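Local coordinates for beta-glucanase (Clostridium thermocellum, PDB 3WVJ), which hydrolyses mixed-linkage beta-1,3-1,4-glucans as an endo-acting glucanase (lichenase) of glycoside hydrolase family 16, at residues 7-12 and 210-215; 76-81 and 146-151. All blocks are in the same frame, centred on the assembly; numbering follows the deposited sequence.

This jelly-roll enzyme offers a worked example of how the two faces of one sheet take on different chemistry. The two contacts are neighbours in a single run of strands, in the order 8-11, 204-214, 75-82 and 147-154, and a probable hydrogen bond from E78 N to K212 O ties contact 2 to contact 1. Contact 1, between 7-12 and 210-215, is partly buried and has valine and lysine methylenes on its outer face. Contact 2, between 76-81 and 146-151, is buried, with large aromatic residues inside and an organised polar network on the other face. E78 belongs to that network, where Y210 of contact 1 also reaches it.

Contact 1 (7-12 and 210-215); sequences PFVAVF and YVKYYP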
loop_
_atom_site.group_PDB
_atom_site.type_symbol
_atom_site.label_atom_id
_atom_site.label_comp_id
_atom_site.label_asym_id
_atom_site.label_seq_id
_atom_site.Cartn_x
_atom_site.Cartn_y
_atom_site.Cartn_z
ATOM N N PRO A 7 4.787 18.183 -7.598
ATOM C CA PRO A 7 4.295 17.687 -6.304
ATOM C C PRO A 7 2.813 17.326 -6.339
ATOM O O PRO A 7 2.027 17.988 -6.999
ATOM C CB PRO A 7 4.583 18.839 -5.332
ATOM C CG PRO A 7 5.684 19.620 -5.983
ATOM C CD PRO A 7 5.445 19.498 -7.468
ATOM N N PHE A 8 2.466 16.239 -5.661
ATOM C CA PHE A 8 1.103 15.725 -5.576
ATOM C C PHE A 8 0.794 15.545 -4.107
ATOM O O PHE A 8 1.614 15.027 -3.345
ATOM C CB PHE A 8 0.957 14.421 -6.345
ATOM C CG PHE A 8 -0.379 13.756 -6.206
ATOM C CD1 PHE A 8 -1.450 14.150 -6.972
ATOM C CD2 PHE A 8 -0.542 12.666 -5.361
ATOM C CE1 PHE A 8 -2.691 13.524 -6.849
ATOM C CE2 PHE A 8 -1.759 12.007 -5.271
ATOM C CZ PHE A 8 -2.833 12.448 -6.008
ATOM N N VAL A 9 -0.364 16.081 -3.703
ATOM C CA VAL A 9 -0.793 16.005 -2.310
ATOM C C VAL A 9 -2.254 15.652 -2.281
ATOM O O VAL A 9 -3.073 16.413 -2.826
ATOM C CB VAL A 9 -0.713 17.370 -1.591
ATOM C CG1 VAL A 9 -1.019 17.170 -0.115
ATOM C CG2 VAL A 9 0.657 18.005 -1.769
ATOM N N ALA A 10 -2.579 14.526 -1.643
ATOM C CA ALA A 10 -3.937 14.179 -1.367
ATOM C C ALA A 10 -4.104 14.053 0.135
ATOM O O ALA A 10 -3.712 13.025 0.725
ATOM C CB ALA A 10 -4.325 12.891 -2.031
ATOM N N VAL A 11 -4.697 15.056 0.782
ATOM C CA VAL A 11 -5.028 14.887 2.194
ATOM C C VAL A 11 -6.470 14.443 2.242
ATOM O O VAL A 11 -7.347 15.218 1.800
ATOM C CB VAL A 11 -4.959 16.218 2.978
ATOM C CG1 VAL A 11 -5.499 16.005 4.375
ATOM C CG2 VAL A 11 -3.532 16.738 3.060
ATOM N N PHE A 12 -6.755 13.260 2.800
ATOM C CA PHE A 12 -8.118 12.698 2.664
ATOM C C PHE A 12 -9.234 13.387 3.472
ATOM O O PHE A 12 -10.415 13.055 3.316
ATOM C CB PHE A 12 -8.133 11.191 2.854
ATOM C CG PHE A 12 -7.260 10.470 1.869
ATOM C CD1 PHE A 12 -7.440 10.642 0.498
ATOM C CD2 PHE A 12 -6.212 9.671 2.319
ATOM C CE1 PHE A 12 -6.591 9.991 -0.425
ATOM C CE2 PHE A 12 -5.387 8.985 1.412
ATOM C CZ PHE A 12 -5.578 9.155 0.043
ATOM N N TYR A 210 -3.227 10.901 4.585
ATOM C CA TYR A 210 -2.747 11.540 3.350
ATOM C C TYR A 210 -1.781 10.641 2.564
ATOM O O TYR A 210 -1.347 9.589 3.046
ATOM C CB TYR A 210 -2.101 12.905 3.597
ATOM C CG TYR A 210 -0.767 12.985 4.358
ATOM C CD1 TYR A 210 0.417 12.442 3.826
ATOM C CD2 TYR A 210 -0.688 13.657 5.574
ATOM C CE1 TYR A 210 1.618 12.513 4.525
ATOM C CE2 TYR A 210 0.504 13.759 6.254
ATOM C CZ TYR A 210 1.641 13.201 5.715
ATOM O OH TYR A 210 2.808 13.320 6.392
ATOM N N VAL A 211 -1.484 11.108 1.360
ATOM C CA VAL A 211 -0.470 10.573 0.470
ATOM C C VAL A 211 0.111 11.813 -0.221
ATOM O O VAL A 211 -0.645 12.732 -0.670
ATOM C CB VAL A 211 -1.131 9.677 -0.563
ATOM C CG1 VAL A 211 -0.248 9.525 -1.789
ATOM C CG2 VAL A 211 -1.467 8.337 0.036
ATOM N N LYS A 212 1.442 11.890 -0.223
ATOM C CA LYS A 212 2.195 12.990 -0.830
ATOM C C LYS A 212 3.313 12.429 -1.686
ATOM O O LYS A 212 3.943 11.378 -1.363
ATOM C CB LYS A 212 2.757 13.927 0.236
ATOM C CG LYS A 212 1.690 14.665 1.015
ATOM C CD LYS A 212 2.215 15.287 2.296
ATOM C CE LYS A 212 1.164 16.211 2.890
ATOM N NZ LYS A 212 1.692 16.917 4.093
ATOM N N TYR A 213 3.510 13.069 -2.826
ATOM C CA TYR A 213 4.658 12.776 -3.691
ATOM C C TYR A 213 5.445 14.064 -4.002
ATOM O O TYR A 213 4.863 15.126 -4.370
ATOM C CB TYR A 213 4.210 12.022 -4.957
ATOM C CG TYR A 213 5.206 12.080 -6.128
ATOM C CD1 TYR A 213 6.176 11.079 -6.290
ATOM C CD2 TYR A 213 5.166 13.127 -7.076
ATOM C CE1 TYR A 213 7.068 11.109 -7.344
ATOM C CE2 TYR A 213 6.061 13.158 -8.122
ATOM C CZ TYR A 213 6.987 12.137 -8.245
ATOM O OH TYR A 213 7.899 12.160 -9.236
ATOM N N TYR A 214 6.751 13.979 -3.773
ATOM C CA TYR A 214 7.665 15.058 -4.061
ATOM C C TYR A 214 8.695 14.580 -5.095
ATOM O O TYR A 214 9.470 13.650 -4.829
ATOM C CB TYR A 214 8.369 15.535 -2.796
ATOM C CG TYR A 214 7.462 15.913 -1.656
ATOM C CD1 TYR A 214 6.821 17.180 -1.611
ATOM C CD2 TYR A 214 7.262 15.033 -0.599
ATOM C CE1 TYR A 214 5.983 17.528 -0.555
ATOM C CE2 TYR A 214 6.443 15.369 0.472
ATOM C CZ TYR A 214 5.815 16.613 0.496
ATOM O OH TYR A 214 5.004 16.912 1.571
ATOM N N PRO A 215 8.705 15.212 -6.279
ATOM C CA PRO A 215 9.583 14.758 -7.336
ATOM C C PRO A 215 11.027 15.086 -7.021
ATOM O O PRO A 215 11.926 14.492 -7.592
ATOM C CB PRO A 215 9.116 15.561 -8.550
ATOM C CG PRO A 215 7.952 16.382 -8.107
ATOM C CD PRO A 215 8.008 16.463 -6.629
#
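V9 and K212 face each other in a non-hydrogen-bonded pair and run side by side, pointing the same way. With V9 CG1 anti to the backbone N (chi1 -173°), this methyl lies 3.8 Å from K212 CE, and the extended lysine chain also carries CE over the centre of the Y210 ring. Y210 itself has CG between its backbone N and carbonyl carbon (chi1 68°), which turns the ring away from 7-12 and leaves CB to do the touching, 4.1 Å from V11 CG2. Its hydroxyl is spent on E78. On the opposite face F12 slants across V211, ring atom CZ of F12 meeting V211 CG2 at 4.2 Å, while A10 O stands over the centre of the F12 ring. At the other end the rings of P7 and P215 cross at about a right angle, and P7 CG lies 4.0 Å from P215 CD. Two pairs of backbone bonds, F8 with Y213 and A10 with V211, hold the antiparallel register. Beneath F8, A10, V211 and Y213 lie W20, F72 and, from strand 179-187, I181 and M183; along its far edge this part of the strand, 210-214, bonds to strand 75-82.

Contact 2 (76-81 and 146-151); sequences YYEVRM and FHTYGF
Backbone hydrogen bonds join V79 with Y149, M81 with H147 and, through a nearly straight bond of 2.9 Å from Y77 N to F151 O, Y77 with F151, in antiparallel strands whose axes approach to 4.6 Å at 158°. On the face of these residues, F151 has CG between its backbone N and carbonyl carbon (chi1 46°), which brings its ring back across Y77. Y77 CB sits over one face of that ring, 4.0 Å from the centroid. The ring planes differ by only 19°, yet the offset leaves little of one ring above the other. Further along, M81 crosses Y149 at about a right angle, M81 CG lying 3.8 Å from Y149 CD2, and V79 CG1 rests against Y149 CB.

The other face is more polar. R80 bends at chi3, and its guanidinium lies with one face over the backbone of F146 and H147; R80 NH1 comes within 3.5 Å of F146 CB, and T148 CG2 lies 3.6 Å from R80 NE. E209 gives this guanidinium a long, weak ion pair. Y76 stretches its ring along G150, where no side chain intervenes, and its OH donates to E78 OE1 at 2.6 Å, on the lone pair turned away from OE2. A water that donates to Y76 OH also hydrogen-bonds to T148 OG1, spanning the two strands.

The chemistry thus divides by face. Y77, V79, M81, Y149 and F151 pack as a largely apolar interior against strands 89-97 and 106-113 of the jelly roll, the Y77 hydroxyl going to G73 O and that of Y149 to a water shared with M81 O. Behind them, the buried carboxylate of E78 is held at both oxygens, by Y76 at OE1 and by Y210 at OE2, an arrangement that fixes its rotation and probably favours an ionised glutamate.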
loop_
_atom_site.group_PDB
_atom_site.type_symbol
_atom_site.label_atom_id
_atom_site.label_comp_id
_atom_site.label_asym_id
_atom_site.label_seq_id
_atom_site.Cartn_x
_atom_site.Cartn_y
_atom_site.Cartn_z
ATOM N N TYR A 76 10.067 11.155 -3.919
ATOM C CA TYR A 76 9.740 10.773 -2.528
ATOM C C TYR A 76 8.241 10.621 -2.329
ATOM O O TYR A 76 7.450 11.563 -2.602
ATOM C CB TYR A 76 10.332 11.751 -1.490
ATOM C CG TYR A 76 10.003 11.364 -0.062
ATOM C CD1 TYR A 76 10.448 10.123 0.495
ATOM C CD2 TYR A 76 9.207 12.188 0.718
ATOM C CE1 TYR A 76 10.130 9.773 1.793
ATOM C CE2 TYR A 76 8.882 11.842 2.013
ATOM C CZ TYR A 76 9.330 10.646 2.552
ATOM O OH TYR A 76 8.959 10.356 3.876
ATOM N N TYR A 77 7.863 9.416 -1.882
ATOM C CA TYR A 77 6.470 9.042 -1.694
ATOM C C TYR A 77 6.223 8.949 -0.190
ATOM O O TYR A 77 7.000 8.301 0.543
ATOM C CB TYR A 77 6.166 7.698 -2.339
ATOM C CG TYR A 77 6.242 7.647 -3.852
ATOM C CD1 TYR A 77 5.069 7.472 -4.626
ATOM C CD2 TYR A 77 7.468 7.756 -4.508
ATOM C CE1 TYR A 77 5.144 7.404 -6.015
ATOM C CE2 TYR A 77 7.567 7.662 -5.874
ATOM C CZ TYR A 77 6.410 7.496 -6.630
ATOM O OH TYR A 77 6.524 7.384 -7.983
ATOM N N GLU A 78 5.163 9.604 0.290
ATOM C CA GLU A 78 4.892 9.489 1.720
ATOM C C GLU A 78 3.436 9.265 2.022
ATOM O O GLU A 78 2.577 9.925 1.450
ATOM C CB GLU A 78 5.402 10.724 2.453
ATOM C CG GLU A 78 5.300 10.614 3.951
ATOM C CD GLU A 78 5.853 11.838 4.643
ATOM O OE1 GLU A 78 7.090 11.894 4.855
ATOM O OE2 GLU A 78 5.070 12.730 5.000
ATOM N N VAL A 79 3.171 8.352 2.939
ATOM C CA VAL A 79 1.836 8.117 3.427
ATOM C C VAL A 79 1.831 8.401 4.930
ATOM O O VAL A 79 2.821 8.149 5.603
ATOM C CB VAL A 79 1.398 6.652 3.106
ATOM C CG1 VAL A 79 2.251 5.589 3.858
ATOM C CG2 VAL A 79 -0.076 6.461 3.375
ATOM N N ARG A 80 0.733 8.905 5.466
ATOM C CA ARG A 80 0.478 8.896 6.905
ATOM C C ARG A 80 -0.753 8.005 7.136
ATOM O O ARG A 80 -1.798 8.224 6.506
ATOM C CB ARG A 80 0.241 10.322 7.455
ATOM C CG ARG A 80 -0.300 10.338 8.897
ATOM C CD ARG A 80 -0.452 11.782 9.421
ATOM N NE ARG A 80 0.739 11.993 10.205
ATOM C CZ ARG A 80 0.838 11.814 11.509
ATOM N NH1 ARG A 80 -0.224 11.575 12.269
ATOM N NH2 ARG A 80 2.026 11.926 12.052
ATOM N N MET A 81 -0.621 7.006 8.006
ATOM C CA MET A 81 -1.567 5.894 8.098
ATOM C C MET A 81 -1.473 5.110 9.449
ATOM O O MET A 81 -0.518 5.258 10.228
ATOM C CB MET A 81 -1.369 4.900 6.911
ATOM C CG MET A 81 -0.083 4.093 6.955
ATOM S SD MET A 81 0.023 2.873 5.587
ATOM C CE MET A 81 -1.088 1.589 6.182
ATOM N N PHE A 146 -1.401 7.067 14.190
ATOM C CA PHE A 146 -0.956 7.317 12.840
ATOM C C PHE A 146 0.531 7.598 12.872
ATOM O O PHE A 146 1.020 8.121 13.872
ATOM C CB PHE A 146 -1.769 8.462 12.229
ATOM C CG PHE A 146 -3.193 8.094 11.982
ATOM C CD1 PHE A 146 -3.594 7.676 10.739
ATOM C CD2 PHE A 146 -4.141 8.180 13.011
ATOM C CE1 PHE A 146 -4.883 7.325 10.489
ATOM C CE2 PHE A 146 -5.456 7.848 12.769
ATOM C CZ PHE A 146 -5.812 7.401 11.507
ATOM N N HIS A 147 1.239 7.211 11.808
ATOM C CA HIS A 147 2.641 7.527 11.658
ATOM C C HIS A 147 2.836 7.815 10.224
ATOM O O HIS A 147 1.969 7.533 9.444
ATOM C CB HIS A 147 3.474 6.315 12.062
ATOM C CG HIS A 147 3.586 6.146 13.554
ATOM N ND1 HIS A 147 2.713 5.415 14.263
ATOM C CD2 HIS A 147 4.495 6.648 14.450
ATOM C CE1 HIS A 147 3.063 5.429 15.550
ATOM N NE2 HIS A 147 4.149 6.186 15.665
ATOM N N THR A 148 3.968 8.369 9.822
ATOM C CA THR A 148 4.210 8.502 8.389
ATOM C C THR A 148 5.291 7.522 7.961
ATOM O O THR A 148 6.164 7.157 8.770
ATOM C CB THR A 148 4.665 9.895 7.998
ATOM O OG1 THR A 148 6.016 10.008 8.434
ATOM C CG2 THR A 148 3.802 10.961 8.660
ATOM N N TYR A 149 5.193 7.081 6.707
ATOM C CA TYR A 149 6.061 6.036 6.127
ATOM C C TYR A 149 6.256 6.476 4.698
ATOM O O TYR A 149 5.380 7.158 4.111
ATOM C CB TYR A 149 5.390 4.659 6.099
ATOM C CG TYR A 149 4.902 4.186 7.448
ATOM C CD1 TYR A 149 5.748 3.467 8.308
ATOM C CD2 TYR A 149 3.620 4.489 7.882
ATOM C CE1 TYR A 149 5.307 3.052 9.556
ATOM C CE2 TYR A 149 3.184 4.084 9.101
ATOM C CZ TYR A 149 4.027 3.361 9.934
ATOM O OH TYR A 149 3.578 2.957 11.151
ATOM N N GLY A 150 7.382 6.103 4.106
ATOM C CA GLY A 150 7.679 6.638 2.769
ATOM C C GLY A 150 8.906 5.994 2.181
ATOM O O GLY A 150 9.608 5.280 2.895
ATOM N N PHE A 151 9.146 6.245 0.883
ATOM C CA PHE A 151 10.388 5.857 0.212
ATOM C C PHE A 151 10.804 6.900 -0.808
ATOM O O PHE A 151 9.940 7.487 -1.496
ATOM C CB PHE A 151 10.260 4.504 -0.459
ATOM C CG PHE A 151 8.998 4.316 -1.253
ATOM C CD1 PHE A 151 8.955 4.607 -2.631
ATOM C CD2 PHE A 151 7.845 3.808 -0.648
ATOM C CE1 PHE A 151 7.805 4.410 -3.385
ATOM C CE2 PHE A 151 6.684 3.642 -1.396
ATOM C CZ PHE A 151 6.654 3.937 -2.767
HETATM O O HOH W 1 8.201 9.098 6.822
HETATM O O HOH W 2 0.864 3.461 11.805
#